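Local structure of branched-chain alpha-ketoacid decarboxylase (Lactococcus lactis, 2VBF) at residues A[27-38]-A[165-176]. The protein probably decarboxylates branched-chain and aromatic alpha-keto acids to aldehydes, using thiamine diphosphate and a magnesium ion as cofactors. Numbering follows the deposited sequence.
Sequences VGDYLLDRLHEL and ATYEIDRVLSQL
One face of the Tyr30 ring is covered by Thr166, whose CG2 stands 3.4 Å above the plane over the ring centre in a CH-pi contact, while the carboxylate of Asp170 lies at the ring's edge, near its plane. The Arg34 guanidinium is met at its edges: by Asp170 on the side of NE and NH2, by Glu37 at NH1. Asp170 thus takes three bonds. Tyr30 OH donates to Asp170 OD2 at 2.6 Å from the syn side; Arg34 NH2 reaches the same oxygen at 2.9 Å from the opposite face of the carboxylate, and NE meets Asp170 OD1. The grip is side-on but twisted, with guanidinium and carboxylate planes 63° apart. A bend at chi2 (-52°) swings the Arg34 chain round to this position, and NH1 is left for Glu37 OE2 and the carbonyl of Leu201. A leucine in place of Arg34 would probably leave Asp170 with the tyrosine hydroxyl but without this countercharge, and Glu37 without its arginine partner.

Beneath this polar layer, Ile169 is a knob in the hole formed by Val27, Tyr30, Leu31 and Arg34. Further along, Leu173 CD1 packs 3.6 Å from Arg34 CB, and Leu38 CD1 touches Leu173 and Leu176. The axes of the two helical segments come within 10.2 Å at 21° to parallel, side by side on one face of the six-stranded parallel alpha/beta sheet of the N-terminal thiamine-diphosphate-binding domain, away from the cofactor; Leu31, Leu35, Leu173 and Leu176 rest on strand 116-122. Charge pairing on the side away from the sheet, where Pro199 packs on Tyr30 and Arg34, suggests that the ionic and hydrogen bonds, together with the Ile169 knob, set how the helices are aligned, with the arginine likely to keep Asp170 ionised.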
loop_
_atom_site.group_PDB
_atom_site.type_symbol
_atom_site.label_atom_id
_atom_site.label_comp_id
_atom_site.label_asym_id
_atom_site.label_seq_id
_atom_site.Cartn_x
_atom_site.Cartn_y
_atom_site.Cartn_z
ATOM N N VAL A 27 9.036 -17.039 -23.411
ATOM C CA VAL A 27 8.982 -17.214 -21.955
ATOM C C VAL A 27 7.633 -16.704 -21.405
ATOM O O VAL A 27 7.020 -17.339 -20.542
ATOM C CB VAL A 27 10.162 -16.468 -21.295
ATOM C CG1 VAL A 27 9.988 -16.381 -19.785
ATOM C CG2 VAL A 27 11.509 -17.128 -21.678
ATOM N N GLY A 28 7.166 -15.566 -21.917
ATOM C CA GLY A 28 5.836 -15.045 -21.563
ATOM C C GLY A 28 4.716 -16.046 -21.798
ATOM O O GLY A 28 3.859 -16.255 -20.942
ATOM N N ASP A 29 4.732 -16.678 -22.972
ATOM C CA ASP A 29 3.768 -17.732 -23.300
ATOM C C ASP A 29 3.876 -18.925 -22.346
ATOM O O ASP A 29 2.868 -19.470 -21.907
ATOM C CB ASP A 29 3.971 -18.223 -24.739
ATOM C CG ASP A 29 3.825 -17.115 -25.765
ATOM O OD1 ASP A 29 2.823 -16.375 -25.716
ATOM O OD2 ASP A 29 4.723 -16.964 -26.616
ATOM N N TYR A 30 5.109 -19.314 -22.030
ATOM C CA TYR A 30 5.368 -20.425 -21.108
ATOM C C TYR A 30 4.739 -20.169 -19.734
ATOM O O TYR A 30 4.006 -21.016 -19.193
ATOM C CB TYR A 30 6.869 -20.654 -20.969
ATOM C CG TYR A 30 7.244 -21.961 -20.294
ATOM C CD1 TYR A 30 7.578 -23.080 -21.048
ATOM C CD2 TYR A 30 7.275 -22.078 -18.909
ATOM C CE1 TYR A 30 7.923 -24.267 -20.447
ATOM C CE2 TYR A 30 7.620 -23.271 -18.296
ATOM C CZ TYR A 30 7.938 -24.367 -19.071
ATOM O OH TYR A 30 8.287 -25.569 -18.490
ATOM N N LEU A 31 5.013 -18.981 -19.200
ATOM C CA LEU A 31 4.455 -18.554 -17.918
ATOM C C LEU A 31 2.933 -18.555 -17.939
ATOM O O LEU A 31 2.298 -19.120 -17.045
ATOM C CB LEU A 31 4.998 -17.181 -17.539
ATOM C CG LEU A 31 4.547 -16.555 -16.220
ATOM C CD1 LEU A 31 4.667 -17.550 -15.071
ATOM C CD2 LEU A 31 5.385 -15.294 -15.939
ATOM N N LEU A 32 2.345 -17.976 -18.989
ATOM C CA LEU A 32 0.902 -17.891 -19.083
ATOM C C LEU A 32 0.272 -19.287 -19.261
ATOM O O LEU A 32 -0.790 -19.565 -18.707
ATOM C CB LEU A 32 0.491 -16.907 -20.191
ATOM C CG LEU A 32 0.838 -15.424 -19.919
ATOM C CD1 LEU A 32 0.595 -14.565 -21.137
ATOM C CD2 LEU A 32 0.037 -14.906 -18.730
ATOM N N ASP A 33 0.951 -20.173 -19.990
ATOM C CA ASP A 33 0.490 -21.551 -20.121
ATOM C C ASP A 33 0.446 -22.242 -18.753
ATOM O O ASP A 33 -0.543 -22.902 -18.418
ATOM C CB ASP A 33 1.368 -22.347 -21.085
ATOM C CG ASP A 33 0.959 -22.181 -22.552
ATOM O OD1 ASP A 33 -0.079 -21.564 -22.844
ATOM O OD2 ASP A 33 1.690 -22.688 -23.424
ATOM N N ARG A 34 1.505 -22.065 -17.960
ATOM C CA ARG A 34 1.568 -22.664 -16.626
ATOM C C ARG A 34 0.499 -22.090 -15.702
ATOM O O ARG A 34 -0.115 -22.828 -14.945
ATOM C CB ARG A 34 2.945 -22.483 -15.994
ATOM C CG ARG A 34 4.068 -23.308 -16.635
ATOM C CD ARG A 34 3.714 -24.796 -16.737
ATOM N NE ARG A 34 4.901 -25.651 -16.792
ATOM C CZ ARG A 34 4.870 -26.979 -16.930
ATOM N NH1 ARG A 34 3.722 -27.621 -17.067
ATOM N NH2 ARG A 34 5.998 -27.674 -16.954
ATOM N N LEU A 35 0.273 -20.776 -15.766
ATOM C CA LEU A 35 -0.807 -20.161 -14.988
ATOM C C LEU A 35 -2.170 -20.730 -15.382
ATOM O O LEU A 35 -2.995 -21.026 -14.522
ATOM C CB LEU A 35 -0.789 -18.631 -15.114
ATOM C CG LEU A 35 0.471 -17.930 -14.600
ATOM C CD1 LEU A 35 0.295 -16.422 -14.793
ATOM C CD2 LEU A 35 0.796 -18.278 -13.130
ATOM N N HIS A 36 -2.407 -20.894 -16.679
ATOM C CA HIS A 36 -3.623 -21.563 -17.153
ATOM C C HIS A 36 -3.782 -22.967 -16.563
ATOM O O HIS A 36 -4.872 -23.344 -16.146
ATOM C CB HIS A 36 -3.642 -21.648 -18.676
ATOM C CG HIS A 36 -4.753 -22.495 -19.213
ATOM N ND1 HIS A 36 -6.063 -22.068 -19.246
ATOM C CD2 HIS A 36 -4.752 -23.751 -19.723
ATOM C CE1 HIS A 36 -6.820 -23.020 -19.761
ATOM N NE2 HIS A 36 -6.051 -24.056 -20.050
ATOM N N GLU A 37 -2.694 -23.737 -16.530
ATOM C CA GLU A 37 -2.718 -25.081 -15.952
ATOM C C GLU A 37 -3.157 -25.075 -14.490
ATOM O O GLU A 37 -3.792 -26.027 -14.019
ATOM C CB GLU A 37 -1.343 -25.735 -15.994
ATOM C CG GLU A 37 -0.810 -26.138 -17.332
ATOM C CD GLU A 37 0.542 -26.830 -17.195
ATOM O OE1 GLU A 37 0.809 -27.435 -16.132
ATOM O OE2 GLU A 37 1.333 -26.770 -18.150
ATOM N N LEU A 38 -2.781 -24.013 -13.773
ATOM C CA LEU A 38 -3.174 -23.835 -12.372
ATOM C C LEU A 38 -4.642 -23.428 -12.189
ATOM O O LEU A 38 -5.112 -23.334 -11.051
ATOM C CB LEU A 38 -2.270 -22.798 -11.692
ATOM C CG LEU A 38 -0.780 -23.133 -11.569
ATOM C CD1 LEU A 38 0.006 -21.940 -10.998
ATOM C CD2 LEU A 38 -0.571 -24.382 -10.714
ATOM N N ALA A 165 14.592 -19.569 -17.403
ATOM C CA ALA A 165 13.180 -19.210 -17.197
ATOM C C ALA A 165 12.233 -20.388 -17.039
ATOM O O ALA A 165 11.451 -20.418 -16.086
ATOM C CB ALA A 165 12.684 -18.289 -18.315
ATOM N N THR A 166 12.278 -21.355 -17.952
ATOM C CA THR A 166 11.336 -22.457 -17.888
ATOM C C THR A 166 11.533 -23.273 -16.612
ATOM O O THR A 166 10.545 -23.615 -15.957
ATOM C CB THR A 166 11.358 -23.372 -19.146
ATOM O OG1 THR A 166 12.667 -23.920 -19.335
ATOM C CG2 THR A 166 10.938 -22.582 -20.381
ATOM N N TYR A 167 12.778 -23.585 -16.235
ATOM C CA TYR A 167 13.016 -24.360 -15.006
ATOM C C TYR A 167 12.633 -23.577 -13.749
ATOM O O TYR A 167 12.031 -24.132 -12.821
ATOM C CB TYR A 167 14.471 -24.822 -14.855
ATOM C CG TYR A 167 14.711 -25.284 -13.429
ATOM C CD1 TYR A 167 14.275 -26.537 -13.004
ATOM C CD2 TYR A 167 15.287 -24.434 -12.482
ATOM C CE1 TYR A 167 14.443 -26.950 -11.684
ATOM C CE2 TYR A 167 15.462 -24.838 -11.164
ATOM C CZ TYR A 167 15.034 -26.091 -10.768
ATOM O OH TYR A 167 15.218 -26.496 -9.474
ATOM N N GLU A 168 12.975 -22.290 -13.732
ATOM C CA GLU A 168 12.673 -21.426 -12.587
ATOM C C GLU A 168 11.174 -21.196 -12.400
ATOM O O GLU A 168 10.652 -21.253 -11.275
ATOM C CB GLU A 168 13.412 -20.094 -12.708
ATOM C CG GLU A 168 14.904 -20.198 -12.391
ATOM C CD GLU A 168 15.173 -20.521 -10.935
ATOM O OE1 GLU A 168 15.067 -19.611 -10.092
ATOM O OE2 GLU A 168 15.510 -21.679 -10.633
ATOM N N ILE A 169 10.471 -20.953 -13.499
ATOM C CA ILE A 169 9.012 -20.860 -13.441
ATOM C C ILE A 169 8.416 -22.136 -12.864
ATOM O O ILE A 169 7.580 -22.097 -11.961
ATOM C CB ILE A 169 8.410 -20.576 -14.832
ATOM C CG1 ILE A 169 8.709 -19.133 -15.239
ATOM C CG2 ILE A 169 6.909 -20.877 -14.863
ATOM C CD1 ILE A 169 8.441 -18.833 -16.706
ATOM N N ASP A 170 8.872 -23.277 -13.369
ATOM C CA ASP A 170 8.372 -24.553 -12.919
ATOM C C ASP A 170 8.726 -24.812 -11.454
ATOM O O ASP A 170 7.899 -25.314 -10.711
ATOM C CB ASP A 170 8.890 -25.657 -13.832
ATOM C CG ASP A 170 8.204 -25.651 -15.187
ATOM O OD1 ASP A 170 7.317 -24.799 -15.411
ATOM O OD2 ASP A 170 8.537 -26.505 -16.035
ATOM N N ARG A 171 9.922 -24.399 -11.050
ATOM C CA ARG A 171 10.373 -24.568 -9.677
ATOM C C ARG A 171 9.462 -23.801 -8.731
ATOM O O ARG A 171 8.977 -24.354 -7.752
ATOM C CB ARG A 171 11.803 -24.080 -9.491
ATOM C CG ARG A 171 12.305 -24.211 -8.033
ATOM C CD ARG A 171 13.723 -23.733 -7.856
ATOM N NE ARG A 171 13.915 -22.295 -8.059
ATOM C CZ ARG A 171 13.607 -21.361 -7.167
ATOM N NH1 ARG A 171 13.037 -21.684 -6.011
ATOM N NH2 ARG A 171 13.859 -20.095 -7.442
ATOM N N VAL A 172 9.231 -22.528 -9.025
ATOM C CA VAL A 172 8.461 -21.703 -8.086
ATOM C C VAL A 172 6.975 -22.095 -8.087
ATOM O O VAL A 172 6.364 -22.144 -7.025
ATOM C CB VAL A 172 8.675 -20.179 -8.323
ATOM C CG1 VAL A 172 10.174 -19.832 -8.338
ATOM C CG2 VAL A 172 7.993 -19.716 -9.611
ATOM N N LEU A 173 6.401 -22.412 -9.249
ATOM C CA LEU A 173 5.003 -22.818 -9.310
ATOM C C LEU A 173 4.787 -24.211 -8.726
ATOM O O LEU A 173 3.723 -24.503 -8.191
ATOM C CB LEU A 173 4.458 -22.728 -10.740
ATOM C CG LEU A 173 4.462 -21.326 -11.360
ATOM C CD1 LEU A 173 3.905 -21.351 -12.769
ATOM C CD2 LEU A 173 3.670 -20.334 -10.513
ATOM N N SER A 174 5.796 -25.076 -8.842
ATOM C CA SER A 174 5.754 -26.370 -8.162
ATOM C C SER A 174 5.727 -26.157 -6.647
ATOM O O SER A 174 4.987 -26.850 -5.940
ATOM C CB SER A 174 6.942 -27.244 -8.577
ATOM O OG SER A 174 6.787 -27.677 -9.920
ATOM N N GLN A 175 6.496 -25.182 -6.157
ATOM C CA GLN A 175 6.451 -24.806 -4.735
ATOM C C GLN A 175 5.082 -24.229 -4.357
ATOM O O GLN A 175 4.570 -24.509 -3.277
ATOM C CB GLN A 175 7.570 -23.837 -4.367
ATOM C CG GLN A 175 7.878 -23.766 -2.873
ATOM C CD GLN A 175 8.500 -25.042 -2.296
ATOM O OE1 GLN A 175 8.769 -26.031 -3.018
ATOM N NE2 GLN A 175 8.765 -25.019 -1.004
ATOM N N LEU A 176 4.474 -23.441 -5.245
ATOM C CA LEU A 176 3.100 -22.981 -5.006
ATOM C C LEU A 176 2.159 -24.176 -4.816
ATOM O O LEU A 176 1.367 -24.216 -3.880
ATOM C CB LEU A 176 2.618 -22.075 -6.135
ATOM C CG LEU A 176 1.187 -21.556 -5.964
ATOM C CD1 LEU A 176 1.115 -20.066 -6.231
ATOM C CD2 LEU A 176 0.198 -22.322 -6.828
#